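Local coordinates for scallop myosin (Argopecten irradians, PDB 1WDC), which binds calcium as the regulatory light chain of molluscan muscle myosin, making its binding and Mg-ATPase activity calcium-dependent, at residues 17-27 with 67-76; 97-107 with 134-142. One frame throughout, in Å; residues are numbered along the deposited sequence.

Interaction 1: residues 17-27 with 67-76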
loop_
_atom_site.group_PDB
_atom_site.type_symbol
_atom_site.label_atom_id
_atom_site.label_comp_id
_atom_site.label_asym_id
_atom_site.label_seq_id
_atom_site.Cartn_x
_atom_site.Cartn_y
_atom_site.Cartn_z
ATOM N N ILE B 17 -5.805 16.617 29.187
ATOM C CA ILE B 17 -5.238 16.487 30.507
ATOM C C ILE B 17 -6.301 16.933 31.502
ATOM O O ILE B 17 -6.512 16.280 32.517
ATOM C CB ILE B 17 -3.919 17.340 30.642
ATOM C CG1 ILE B 17 -2.690 16.475 30.305
ATOM C CG2 ILE B 17 -3.751 17.900 32.052
ATOM C CD1 ILE B 17 -1.328 17.136 30.619
ATOM N N GLN B 18 -7.119 17.898 31.097
ATOM C CA GLN B 18 -8.130 18.460 31.980
ATOM C C GLN B 18 -9.325 17.517 32.117
ATOM O O GLN B 18 -9.938 17.451 33.188
ATOM C CB GLN B 18 -8.576 19.836 31.459
ATOM C CG GLN B 18 -10.035 20.217 31.757
ATOM C CD GLN B 18 -10.778 20.733 30.522
ATOM O OE1 GLN B 18 -10.968 21.948 30.359
ATOM N NE2 GLN B 18 -11.191 19.811 29.642
ATOM N N GLU B 19 -9.624 16.771 31.046
ATOM C CA GLU B 19 -10.695 15.762 31.024
ATOM C C GLU B 19 -10.441 14.587 31.959
ATOM O O GLU B 19 -11.395 13.955 32.410
ATOM C CB GLU B 19 -10.836 15.173 29.639
ATOM C CG GLU B 19 -11.790 15.869 28.732
ATOM C CD GLU B 19 -11.552 15.474 27.281
ATOM O OE1 GLU B 19 -11.119 14.321 27.014
ATOM O OE2 GLU B 19 -11.739 16.349 26.408
ATOM N N MET B 20 -9.168 14.185 32.062
ATOM C CA MET B 20 -8.717 13.049 32.891
ATOM C C MET B 20 -8.762 13.306 34.401
ATOM O O MET B 20 -8.880 12.377 35.200
ATOM C CB MET B 20 -7.299 12.650 32.500
ATOM C CG MET B 20 -7.121 12.453 31.025
ATOM S SD MET B 20 -6.217 10.971 30.682
ATOM C CE MET B 20 -6.982 10.476 29.136
ATOM N N LYS B 21 -8.478 14.548 34.763
ATOM C CA LYS B 21 -8.708 15.074 36.090
ATOM C C LYS B 21 -10.135 14.809 36.565
ATOM O O LYS B 21 -10.348 14.469 37.712
ATOM C CB LYS B 21 -8.438 16.579 36.062
ATOM C CG LYS B 21 -7.394 17.050 37.042
ATOM C CD LYS B 21 -7.999 17.178 38.434
ATOM C CE LYS B 21 -7.006 16.731 39.506
ATOM N NZ LYS B 21 -6.719 15.267 39.417
ATOM N N GLU B 22 -11.115 15.037 35.697
ATOM C CA GLU B 22 -12.522 14.876 36.058
ATOM C C GLU B 22 -12.910 13.409 36.061
ATOM O O GLU B 22 -13.788 13.006 36.807
ATOM C CB GLU B 22 -13.434 15.631 35.078
ATOM C CG GLU B 22 -14.346 16.697 35.726
ATOM C CD GLU B 22 -15.594 16.125 36.452
ATOM O OE1 GLU B 22 -15.433 15.517 37.549
ATOM O OE2 GLU B 22 -16.743 16.364 35.974
ATOM N N ALA B 23 -12.357 12.655 35.117
ATOM C CA ALA B 23 -12.537 11.212 35.092
ATOM C C ALA B 23 -11.921 10.660 36.369
ATOM O O ALA B 23 -12.567 9.899 37.085
ATOM C CB ALA B 23 -11.847 10.604 33.872
ATOM N N PHE B 24 -10.748 11.181 36.725
ATOM C CA PHE B 24 -10.021 10.683 37.877
ATOM C C PHE B 24 -10.736 10.899 39.220
ATOM O O PHE B 24 -10.602 10.084 40.141
ATOM C CB PHE B 24 -8.622 11.307 37.934
ATOM C CG PHE B 24 -7.836 10.896 39.137
ATOM C CD1 PHE B 24 -8.011 11.560 40.352
ATOM C CD2 PHE B 24 -7.051 9.737 39.099
ATOM C CE1 PHE B 24 -7.442 11.061 41.520
ATOM C CE2 PHE B 24 -6.465 9.220 40.260
ATOM C CZ PHE B 24 -6.668 9.880 41.478
ATOM N N SER B 25 -11.442 12.019 39.360
ATOM C CA SER B 25 -12.134 12.330 40.611
ATOM C C SER B 25 -13.542 11.704 40.742
ATOM O O SER B 25 -14.214 11.835 41.774
ATOM C CB SER B 25 -12.189 13.853 40.797
ATOM O OG SER B 25 -12.761 14.481 39.668
ATOM N N MET B 26 -13.944 10.954 39.724
ATOM C CA MET B 26 -15.147 10.125 39.778
ATOM C C MET B 26 -14.753 8.676 40.019
ATOM O O MET B 26 -15.536 7.897 40.576
ATOM C CB MET B 26 -15.885 10.209 38.453
ATOM C CG MET B 26 -17.091 11.088 38.472
ATOM S SD MET B 26 -18.073 10.651 37.060
ATOM C CE MET B 26 -18.848 9.081 37.617
ATOM N N ILE B 27 -13.626 8.286 39.420
ATOM C CA ILE B 27 -13.017 6.989 39.689
ATOM C C ILE B 27 -12.516 6.964 41.134
ATOM O O ILE B 27 -12.584 5.931 41.788
ATOM C CB ILE B 27 -11.827 6.711 38.751
ATOM C CG1 ILE B 27 -12.285 6.805 37.293
ATOM C CG2 ILE B 27 -11.233 5.334 39.035
ATOM C CD1 ILE B 27 -11.142 6.586 36.277
ATOM N N LEU B 67 -1.225 5.403 43.144
ATOM C CA LEU B 67 -2.007 5.864 42.003
ATOM C C LEU B 67 -2.732 7.171 42.253
ATOM O O LEU B 67 -3.953 7.216 42.324
ATOM C CB LEU B 67 -2.993 4.775 41.576
ATOM C CG LEU B 67 -3.588 4.719 40.158
ATOM C CD1 LEU B 67 -2.702 5.383 39.153
ATOM C CD2 LEU B 67 -3.805 3.244 39.800
ATOM N N ASN B 68 -1.954 8.243 42.375
ATOM C CA ASN B 68 -2.498 9.595 42.337
ATOM C C ASN B 68 -2.680 10.064 40.881
ATOM O O ASN B 68 -2.432 9.315 39.949
ATOM C CB ASN B 68 -1.601 10.564 43.156
ATOM C CG ASN B 68 -0.185 10.746 42.574
ATOM O OD1 ASN B 68 0.175 10.167 41.534
ATOM N ND2 ASN B 68 0.612 11.586 43.236
ATOM N N PHE B 69 -3.197 11.265 40.687
ATOM C CA PHE B 69 -3.422 11.742 39.330
ATOM C C PHE B 69 -2.160 11.743 38.453
ATOM O O PHE B 69 -2.210 11.372 37.287
ATOM C CB PHE B 69 -4.034 13.133 39.349
ATOM C CG PHE B 69 -4.443 13.614 37.996
ATOM C CD1 PHE B 69 -5.051 12.749 37.102
ATOM C CD2 PHE B 69 -4.107 14.893 37.574
ATOM C CE1 PHE B 69 -5.311 13.134 35.806
ATOM C CE2 PHE B 69 -4.364 15.289 36.271
ATOM C CZ PHE B 69 -4.967 14.402 35.384
ATOM N N THR B 70 -1.021 12.094 39.034
ATOM C CA THR B 70 0.208 12.234 38.272
ATOM C C THR B 70 0.616 10.896 37.666
ATOM O O THR B 70 1.043 10.812 36.505
ATOM C CB THR B 70 1.329 12.783 39.184
ATOM O OG1 THR B 70 1.141 14.183 39.349
ATOM C CG2 THR B 70 2.657 12.594 38.597
ATOM N N MET B 71 0.436 9.836 38.441
ATOM C CA MET B 71 0.749 8.501 37.977
ATOM C C MET B 71 -0.368 8.021 36.999
ATOM O O MET B 71 -0.087 7.260 36.052
ATOM C CB MET B 71 0.890 7.605 39.207
ATOM C CG MET B 71 0.678 6.147 38.986
ATOM S SD MET B 71 2.130 5.435 38.338
ATOM C CE MET B 71 3.328 6.706 38.758
ATOM N N PHE B 72 -1.573 8.590 37.154
ATOM C CA PHE B 72 -2.757 8.260 36.335
ATOM C C PHE B 72 -2.581 8.799 34.914
ATOM O O PHE B 72 -2.878 8.134 33.934
ATOM C CB PHE B 72 -4.021 8.894 36.953
ATOM C CG PHE B 72 -5.310 8.630 36.169
ATOM C CD1 PHE B 72 -6.035 7.449 36.356
ATOM C CD2 PHE B 72 -5.857 9.602 35.344
ATOM C CE1 PHE B 72 -7.285 7.258 35.736
ATOM C CE2 PHE B 72 -7.098 9.421 34.726
ATOM C CZ PHE B 72 -7.815 8.249 34.921
ATOM N N LEU B 73 -2.415 10.102 34.864
ATOM C CA LEU B 73 -2.062 10.803 33.658
ATOM C C LEU B 73 -0.998 10.049 32.889
ATOM O O LEU B 73 -1.147 9.803 31.690
ATOM C CB LEU B 73 -1.544 12.170 34.053
ATOM C CG LEU B 73 -1.723 13.337 33.098
ATOM C CD1 LEU B 73 -2.924 13.162 32.155
ATOM C CD2 LEU B 73 -1.861 14.555 33.981
ATOM N N SER B 74 0.032 9.621 33.615
ATOM C CA SER B 74 1.216 9.018 33.019
ATOM C C SER B 74 1.000 7.647 32.381
ATOM O O SER B 74 1.632 7.357 31.370
ATOM C CB SER B 74 2.347 8.936 34.043
ATOM O OG SER B 74 3.057 7.708 33.891
ATOM N N ILE B 75 0.173 6.785 32.979
ATOM C CA ILE B 75 -0.110 5.474 32.371
ATOM C C ILE B 75 -0.958 5.594 31.077
ATOM O O ILE B 75 -0.928 4.704 30.213
ATOM C CB ILE B 75 -0.820 4.464 33.380
ATOM C CG1 ILE B 75 -2.314 4.781 33.518
ATOM C CG2 ILE B 75 -0.139 4.500 34.759
ATOM C CD1 ILE B 75 -3.115 3.687 34.186
ATOM N N PHE B 76 -1.783 6.641 31.017
ATOM C CA PHE B 76 -2.575 6.966 29.840
ATOM C C PHE B 76 -1.668 7.554 28.760
ATOM O O PHE B 76 -1.577 7.005 27.670
ATOM C CB PHE B 76 -3.705 7.949 30.202
ATOM C CG PHE B 76 -5.013 7.268 30.574
ATOM C CD1 PHE B 76 -5.237 6.794 31.874
ATOM C CD2 PHE B 76 -6.007 7.054 29.628
ATOM C CE1 PHE B 76 -6.438 6.115 32.217
ATOM C CE2 PHE B 76 -7.198 6.383 29.976
ATOM C CZ PHE B 76 -7.409 5.917 31.263
#
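Lys21, which lies over the Phe69 ring, has a carbonyl oxygen gripped twice by Ser25. The backbone N and the hydroxyl OG of Ser25 each give it a bond of 3.1 Å, and OG meets a lone pair in the carbonyl plane. The Lys21 chain bends three times beyond its CB. Its NZ thus comes back over the rim of the Phe69 ring, 3.2 Å from Phe69 CG. This is an off-centre cation-pi contact. Farther back on the chain, Lys21 CG makes a CH-pi contact with the same ring. The Phe69 ring is a knob in a hole made by Ile17, Met20, Lys21 and Phe24. Its CZ points at Ile17 O, which lies at the ring edge. Met20 answers as a knob among Phe69, Phe72, Leu73 and Phe76. Its CB sits at the edges of both Phe69 and Phe72. Its bent chain then carries CE to 3.6 Å from Phe76 CD2, with SD in an oblique Met-aromatic contact with that ring. In Phe24 the first torsion (chi1 177°) puts CG opposite the main-chain N, and the ring reaches across to helix 69-76. There its edge meets the face of Phe72 in a T-shaped pair, with Phe24 CD2 3.6 Å from Phe72 CG and the planes 74° apart. Phe24 also meets the Phe69 ring obliquely, completing a three-ring cluster. At the end of helix 17-27, Ile27 CD1 reaches Phe72 CE1 at 4.0 Å. Asn68 caps helix 69-76 through OD1, which accepts from Met71 N at 3.1 Å. The two segment axes pass 10.5 Å apart at 120°. Helix 14-27 enters the magnesium-binding loop at Asp28, and helix 69-79 follows in the same domain; their packing is consistent with the core of an EF-hand pair.

Interaction 2: residues 97-107 with 134-142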
loop_
_atom_site.group_PDB
_atom_site.type_symbol
_atom_site.label_atom_id
_atom_site.label_comp_id
_atom_site.label_asym_id
_atom_site.label_seq_id
_atom_site.Cartn_x
_atom_site.Cartn_y
_atom_site.Cartn_z
ATOM N N ASP B 97 -7.513 7.141 -2.645
ATOM C CA ASP B 97 -8.711 7.862 -3.054
ATOM C C ASP B 97 -8.326 9.022 -4.021
ATOM O O ASP B 97 -8.385 10.188 -3.660
ATOM C CB ASP B 97 -9.400 8.421 -1.788
ATOM C CG ASP B 97 -10.641 9.235 -2.085
ATOM O OD1 ASP B 97 -11.433 8.818 -2.955
ATOM O OD2 ASP B 97 -10.848 10.273 -1.421
ATOM N N GLU B 98 -7.965 8.710 -5.256
ATOM C CA GLU B 98 -7.359 9.701 -6.142
ATOM C C GLU B 98 -8.278 10.846 -6.584
ATOM O O GLU B 98 -7.839 11.967 -6.763
ATOM C CB GLU B 98 -6.780 8.988 -7.362
ATOM C CG GLU B 98 -7.220 7.510 -7.529
ATOM C CD GLU B 98 -6.605 6.517 -6.495
ATOM O OE1 GLU B 98 -5.384 6.616 -6.176
ATOM O OE2 GLU B 98 -7.339 5.580 -6.081
ATOM N N GLN B 99 -9.573 10.592 -6.620
ATOM C CA GLN B 99 -10.554 11.608 -6.994
ATOM C C GLN B 99 -10.946 12.453 -5.806
ATOM O O GLN B 99 -11.817 13.297 -5.901
ATOM C CB GLN B 99 -11.819 10.954 -7.561
ATOM C CG GLN B 99 -11.605 10.078 -8.791
ATOM C CD GLN B 99 -11.988 10.774 -10.088
ATOM O OE1 GLN B 99 -12.829 11.680 -10.100
ATOM N NE2 GLN B 99 -11.358 10.370 -11.183
ATOM N N GLU B 100 -10.325 12.198 -4.670
ATOM C CA GLU B 100 -10.691 12.864 -3.447
ATOM C C GLU B 100 -12.174 12.843 -3.162
ATOM O O GLU B 100 -12.705 13.795 -2.600
ATOM C CB GLU B 100 -10.152 14.276 -3.469
ATOM C CG GLU B 100 -8.655 14.232 -3.549
ATOM C CD GLU B 100 -8.010 15.507 -4.054
ATOM O OE1 GLU B 100 -8.349 16.610 -3.537
ATOM O OE2 GLU B 100 -7.085 15.367 -4.908
ATOM N N THR B 101 -12.769 11.661 -3.292
ATOM C CA THR B 101 -14.175 11.442 -2.965
ATOM C C THR B 101 -14.393 11.335 -1.438
ATOM O O THR B 101 -15.528 11.486 -0.949
ATOM C CB THR B 101 -14.682 10.151 -3.610
ATOM O OG1 THR B 101 -14.070 9.040 -2.964
ATOM C CG2 THR B 101 -14.282 10.072 -5.063
ATOM N N LYS B 102 -13.297 11.166 -0.686
ATOM C CA LYS B 102 -13.312 10.993 0.769
ATOM C C LYS B 102 -14.063 9.746 1.236
ATOM O O LYS B 102 -14.580 9.707 2.354
ATOM C CB LYS B 102 -13.864 12.239 1.463
ATOM C CG LYS B 102 -13.214 13.592 1.064
ATOM C CD LYS B 102 -11.728 13.482 0.744
ATOM C CE LYS B 102 -10.942 14.634 1.339
ATOM N NZ LYS B 102 -10.675 14.425 2.819
ATOM N N LYS B 103 -14.125 8.735 0.368
ATOM C CA LYS B 103 -14.619 7.404 0.738
ATOM C C LYS B 103 -13.757 6.437 0.002
ATOM O O LYS B 103 -12.999 6.840 -0.878
ATOM C CB LYS B 103 -16.046 7.159 0.276
ATOM C CG LYS B 103 -16.977 8.245 0.624
ATOM C CD LYS B 103 -17.878 7.845 1.758
ATOM C CE LYS B 103 -18.758 9.014 2.077
ATOM N NZ LYS B 103 -17.952 10.279 2.051
ATOM N N LEU B 104 -13.808 5.184 0.444
ATOM C CA LEU B 104 -13.229 4.050 -0.265
ATOM C C LEU B 104 -14.324 3.001 -0.380
ATOM O O LEU B 104 -15.175 2.900 0.481
ATOM C CB LEU B 104 -12.043 3.477 0.519
ATOM C CG LEU B 104 -10.720 4.258 0.500
ATOM C CD1 LEU B 104 -9.656 3.528 1.282
ATOM C CD2 LEU B 104 -10.247 4.433 -0.929
ATOM N N ASN B 105 -14.370 2.289 -1.495
ATOM C CA ASN B 105 -15.364 1.261 -1.679
ATOM C C ASN B 105 -15.116 0.259 -0.578
ATOM O O ASN B 105 -13.979 -0.052 -0.311
ATOM C CB ASN B 105 -15.133 0.584 -3.016
ATOM C CG ASN B 105 -15.671 1.391 -4.211
ATOM O OD1 ASN B 105 -16.226 2.491 -4.068
ATOM N ND2 ASN B 105 -15.534 0.816 -5.398
ATOM N N ILE B 106 -16.156 -0.336 -0.028
ATOM C CA ILE B 106 -15.948 -1.240 1.083
ATOM C C ILE B 106 -15.057 -2.431 0.723
ATOM O O ILE B 106 -14.148 -2.780 1.492
ATOM C CB ILE B 106 -17.307 -1.756 1.681
ATOM C CG1 ILE B 106 -17.061 -2.513 3.017
ATOM C CG2 ILE B 106 -18.012 -2.647 0.670
ATOM C CD1 ILE B 106 -16.197 -1.772 4.067
ATOM N N GLU B 107 -15.164 -2.900 -0.522
ATOM C CA GLU B 107 -14.479 -4.129 -0.940
ATOM C C GLU B 107 -12.995 -3.879 -1.147
ATOM O O GLU B 107 -12.171 -4.759 -0.956
ATOM C CB GLU B 107 -15.074 -4.692 -2.241
ATOM C CG GLU B 107 -16.417 -4.126 -2.640
ATOM C CD GLU B 107 -16.285 -2.829 -3.401
ATOM O OE1 GLU B 107 -15.685 -2.833 -4.513
ATOM O OE2 GLU B 107 -16.773 -1.806 -2.881
ATOM N N VAL B 134 -19.846 2.574 7.273
ATOM C CA VAL B 134 -20.094 2.089 5.908
ATOM C C VAL B 134 -21.556 2.337 5.487
ATOM O O VAL B 134 -22.476 2.107 6.276
ATOM C CB VAL B 134 -19.800 0.598 5.801
ATOM C CG1 VAL B 134 -19.987 0.130 4.386
ATOM C CG2 VAL B 134 -18.388 0.322 6.234
ATOM N N GLU B 135 -21.737 2.969 4.318
ATOM C CA GLU B 135 -23.062 3.307 3.755
ATOM C C GLU B 135 -23.047 3.226 2.242
ATOM O O GLU B 135 -22.246 3.885 1.597
ATOM C CB GLU B 135 -23.493 4.724 4.134
ATOM C CG GLU B 135 -24.779 5.152 3.440
ATOM C CD GLU B 135 -25.878 5.616 4.402
ATOM O OE1 GLU B 135 -26.608 4.762 4.981
ATOM O OE2 GLU B 135 -26.066 6.848 4.509
ATOM N N GLY B 136 -24.017 2.535 1.667
ATOM C CA GLY B 136 -24.044 2.444 0.223
ATOM C C GLY B 136 -22.732 1.920 -0.331
ATOM O O GLY B 136 -22.256 2.401 -1.350
ATOM N N GLY B 137 -22.125 0.965 0.359
ATOM C CA GLY B 137 -20.940 0.325 -0.168
ATOM C C GLY B 137 -19.699 1.177 -0.061
ATOM O O GLY B 137 -18.644 0.762 -0.484
ATOM N N LYS B 138 -19.798 2.307 0.622
ATOM C CA LYS B 138 -18.647 3.190 0.847
ATOM C C LYS B 138 -18.262 3.298 2.318
ATOM O O LYS B 138 -18.961 3.963 3.085
ATOM C CB LYS B 138 -18.930 4.611 0.336
ATOM C CG LYS B 138 -18.571 4.829 -1.132
ATOM C CD LYS B 138 -19.733 5.452 -1.886
ATOM C CE LYS B 138 -19.999 6.929 -1.489
ATOM N NZ LYS B 138 -21.452 7.362 -1.627
ATOM N N PHE B 139 -17.003 2.965 2.572
ATOM C CA PHE B 139 -16.331 3.203 3.851
ATOM C C PHE B 139 -15.878 4.675 3.993
ATOM O O PHE B 139 -15.207 5.222 3.103
ATOM C CB PHE B 139 -15.149 2.220 3.936
ATOM C CG PHE B 139 -14.223 2.439 5.104
ATOM C CD1 PHE B 139 -14.435 1.770 6.303
ATOM C CD2 PHE B 139 -13.042 3.161 4.933
ATOM C CE1 PHE B 139 -13.499 1.806 7.288
ATOM C CE2 PHE B 139 -12.087 3.202 5.909
ATOM C CZ PHE B 139 -12.303 2.523 7.094
ATOM N N ASP B 140 -16.330 5.336 5.063
ATOM C CA ASP B 140 -15.986 6.730 5.353
ATOM C C ASP B 140 -14.671 6.845 6.192
ATOM O O ASP B 140 -14.691 6.995 7.412
ATOM C CB ASP B 140 -17.191 7.400 6.063
ATOM C CG ASP B 140 -17.029 8.915 6.245
ATOM O OD1 ASP B 140 -15.917 9.440 6.087
ATOM O OD2 ASP B 140 -18.016 9.596 6.574
ATOM N N TYR B 141 -13.538 6.936 5.505
ATOM C CA TYR B 141 -12.260 6.962 6.180
ATOM C C TYR B 141 -11.985 8.257 6.927
ATOM O O TYR B 141 -11.070 8.324 7.749
ATOM C CB TYR B 141 -11.128 6.645 5.217
ATOM C CG TYR B 141 -10.844 7.683 4.144
ATOM C CD1 TYR B 141 -10.133 8.860 4.447
ATOM C CD2 TYR B 141 -11.218 7.465 2.801
ATOM C CE1 TYR B 141 -9.853 9.804 3.461
ATOM C CE2 TYR B 141 -10.880 8.388 1.800
ATOM C CZ TYR B 141 -10.219 9.554 2.153
ATOM O OH TYR B 141 -9.873 10.478 1.217
ATOM N N VAL B 142 -12.707 9.315 6.597
ATOM C CA VAL B 142 -12.476 10.550 7.309
ATOM C C VAL B 142 -13.080 10.361 8.696
ATOM O O VAL B 142 -12.418 10.614 9.701
ATOM C CB VAL B 142 -13.101 11.763 6.605
ATOM C CG1 VAL B 142 -12.848 12.983 7.405
ATOM C CG2 VAL B 142 -12.493 11.965 5.246
HETATM O O HOH W 1 -15.758 11.482 4.332
#
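A short antiparallel beta bridge between loops, the usual link of paired EF-hands, joins Leu104 to Phe139. Leu104 N gives a bond to Phe139 O at 3.0 Å. Phe139 N returns one to Leu104 O at 2.8 Å, almost in line with the C=O. The next pair, Asn105 with Lys138, is non-hydrogen-bonded. Beyond it Ile106 N, at the start of helix 106-115, donates to Gly137 O at 2.8 Å. Gly137 belongs to the type I' turn that connects the two strands of segment 134-142. The Ile106 CD1 methyl touches Val134 CG2 at 3.7 Å and comes close to Phe139 CB, so one aliphatic branch spans both strands of that hairpin. Next to the bridge, the aliphatic stems of Lys103 and Lys138 cross at a slant. At the other end of the contact, Tyr141 meets the loop that begins at Asp97. Its CG lies between the backbone N and the carbonyl carbon (chi1 68°), which turns the ring toward segment 97-107. Lys102 O lies over one ring face, and Leu104 CG packs near Tyr141 CD2. Tyr141 OH donates to Asp97 OD2 at 2.8 Å on the anti side of the carboxylate. Lys102 N uses the syn side of the same oxygen at 2.7 Å, from the same face of its plane. The other oxygen, OD1, takes the Thr101 hydroxyl. Replacing Asp97 by alanine would probably leave the Tyr141 hydroxyl and Lys102 N without their shared oxygen and the Thr101 hydroxyl without OD1, and free the loop around Thr101 and Lys102 to shift. Helix 86-94 also covers Tyr141, through Arg90, Phe93 and Ala94. Near Val142 a water bridges the segments, donating to both Lys102 O and Asp140 OD1, the latter at 2.7 Å.

How the interactions relate
Interactions 1 and 2 lie on opposite sides of the chain's centre, with centres about 37 Å apart and nearest atoms about 18 Å apart. They share no helix or strand and follow one another along the sequence. Both are partly buried, but 17-27 with 67-76 is the more buried. It joins two helices by apolar and aromatic side chains, with one lysine at its margin. The 97-107 with 134-142 contact joins loops and short strands. There, backbone bonds, a carboxylate and a water do much of the work, and more of its residues are exposed. Interaction 1 stands beside the magnesium site; interaction 2 lies away from the annotated sites.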